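Local coordinates for SnoaL-like domain protein (Mycobacterium hassiacum, PDB 6P44) that probably isomerises delta-5 3-ketosteroids to their conjugated delta-4 forms, as a steroid delta-isomerase of the NTF2-like superfamily, at residues E43-R48 with R52-N57. The protein carries 1 engineered substitution. Residues are numbered along the deposited sequence; the frame is centred on the assembly and turned at random. Where two conformers were deposited one is given.
Sequences EVHIGR and RGFYGN
The main-chain N of Arg-52 donates to Arg-48 O at 2.7 Å, the i to i+4 bond of the first turn of helix 48-54, which follows directly on the short edge strand 45-46 with Gly-47 as N-cap. This strand-to-helix turn belongs to the cone-like NTF2 fold of ketosteroid isomerases, where a curved sheet and its covering helices enclose the ligand pocket, and it illustrates how a tight connection is closed at both ends. At the near end the backbone bond does the work, with Arg-52 CB resting 3.4 Å from the same carbonyl oxygen. Beyond it the two guanidinium groups turn to other partners: Arg-48 forms a salt bridge with Asp-32 and a hydrogen bond to Tyr-30 O, whereas Arg-52 pairs with both Asp-24 and Glu-59. The Asp-24 bridge ties helix 48-54 to helix 23-29; a bend at chi2 (56°) gives the Arg-52 chain its turn.

At the far end His-45 and Phe-54 meet across the turn. Their planes are inclined at 38° with centroids 4.6 Å apart, an oblique aromatic pair. Phe-54 approaches with its CD1-CE1 bond, and CD2, across the ring, sits over the centre of the Tyr-55 ring face. The Phe-54 side chain is also about 5 Å from bound 3,4-dinitrophenol, so this surface contact borders the pocket. Glu-43 O lies over one face of the imidazole; over the other, offset toward the rim, Phe-54 CD1 sits 3.4 Å from His-45 NE2.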
# COMPACT_ATOMS: atom_id res chain seq x y z
N GLU B 43 -13.25 -10.73 2.59
CA GLU B 43 -14.26 -10.39 1.61
C GLU B 43 -14.48 -8.88 1.54
O GLU B 43 -14.66 -8.21 2.56
CB GLU B 43 -15.58 -11.10 1.91
CG GLU B 43 -16.55 -10.94 0.75
CD GLU B 43 -17.90 -11.59 0.97
OE1 GLU B 43 -18.08 -12.35 1.94
OE2 GLU B 43 -18.79 -11.34 0.12
N VAL B 44 -14.48 -8.35 0.31
CA VAL B 44 -14.62 -6.92 0.08
C VAL B 44 -16.04 -6.45 0.40
O VAL B 44 -17.03 -7.12 0.06
CB VAL B 44 -14.26 -6.61 -1.39
CG1 VAL B 44 -14.48 -5.13 -1.70
CG2 VAL B 44 -12.82 -6.96 -1.69
N HIS B 45 -16.14 -5.27 1.01
CA HIS B 45 -17.42 -4.61 1.28
C HIS B 45 -17.66 -3.61 0.16
O HIS B 45 -16.81 -2.75 -0.11
CB HIS B 45 -17.32 -3.86 2.61
CG HIS B 45 -16.88 -4.73 3.74
ND1 HIS B 45 -17.72 -5.64 4.35
CD2 HIS B 45 -15.66 -4.89 4.31
CE1 HIS B 45 -17.04 -6.30 5.27
NE2 HIS B 45 -15.79 -5.87 5.27
N ILE B 46 -18.80 -3.74 -0.52
CA ILE B 46 -19.06 -3.00 -1.75
C ILE B 46 -20.26 -2.07 -1.55
O ILE B 46 -21.35 -2.53 -1.20
CB ILE B 46 -19.30 -3.96 -2.93
CG1 ILE B 46 -18.10 -4.88 -3.15
CG2 ILE B 46 -19.60 -3.16 -4.21
CD1 ILE B 46 -18.34 -6.04 -4.16
N GLY B 47 -20.06 -0.79 -1.83
CA GLY B 47 -21.12 0.20 -1.80
C GLY B 47 -21.23 0.90 -0.45
O GLY B 47 -20.88 0.36 0.59
N ARG B 48 -21.77 2.13 -0.48
CA ARG B 48 -21.76 2.93 0.75
C ARG B 48 -22.58 2.30 1.87
O ARG B 48 -22.19 2.38 3.04
CB ARG B 48 -22.17 4.39 0.51
CG ARG B 48 -21.92 5.24 1.78
CD ARG B 48 -22.33 6.71 1.66
NE ARG B 48 -21.58 7.42 0.63
CZ ARG B 48 -22.05 7.64 -0.60
NH1 ARG B 48 -23.26 7.23 -0.94
NH2 ARG B 48 -21.30 8.28 -1.48
N ARG B 52 -20.99 1.72 5.39
CA ARG B 52 -21.48 2.31 6.62
C ARG B 52 -21.73 1.24 7.68
O ARG B 52 -21.41 1.42 8.87
CB ARG B 52 -22.75 3.13 6.35
CG ARG B 52 -23.43 3.65 7.60
CD ARG B 52 -22.51 4.48 8.48
NE ARG B 52 -23.19 4.95 9.68
CZ ARG B 52 -23.42 4.20 10.76
NH1 ARG B 52 -23.03 2.92 10.80
NH2 ARG B 52 -24.06 4.72 11.79
N GLY B 53 -22.30 0.10 7.28
CA GLY B 53 -22.53 -0.96 8.26
C GLY B 53 -21.23 -1.47 8.84
O GLY B 53 -21.12 -1.71 10.05
N PHE B 54 -20.22 -1.65 7.99
CA PHE B 54 -18.91 -2.11 8.45
C PHE B 54 -18.36 -1.21 9.54
O PHE B 54 -17.89 -1.68 10.58
CB PHE B 54 -17.95 -2.17 7.26
CG PHE B 54 -16.52 -2.45 7.65
CD1 PHE B 54 -16.10 -3.75 7.90
CD2 PHE B 54 -15.60 -1.42 7.79
CE1 PHE B 54 -14.79 -4.02 8.26
CE2 PHE B 54 -14.29 -1.68 8.15
CZ PHE B 54 -13.88 -2.99 8.39
N TYR B 55 -18.40 0.10 9.32
CA TYR B 55 -17.83 1.04 10.27
C TYR B 55 -18.73 1.28 11.48
O TYR B 55 -18.34 2.03 12.38
CB TYR B 55 -17.55 2.37 9.58
CG TYR B 55 -16.30 2.38 8.73
CD1 TYR B 55 -15.04 2.48 9.30
CD2 TYR B 55 -16.38 2.35 7.34
CE1 TYR B 55 -13.90 2.51 8.52
CE2 TYR B 55 -15.24 2.38 6.56
CZ TYR B 55 -14.02 2.48 7.15
OH TYR B 55 -12.90 2.52 6.37
N GLY B 56 -19.89 0.63 11.55
CA GLY B 56 -20.86 0.96 12.59
C GLY B 56 -20.34 0.75 13.99
O GLY B 56 -20.78 1.43 14.93
N ASN B 57 -19.40 -0.18 14.18
CA ASN B 57 -18.89 -0.47 15.51
C ASN B 57 -18.02 0.64 16.07
O ASN B 57 -17.71 0.63 17.26
CB ASN B 57 -18.11 -1.79 15.50
CG ASN B 57 -17.06 -1.85 14.40
OD1 ASN B 57 -16.82 -0.87 13.71
ND2 ASN B 57 -16.45 -3.01 14.23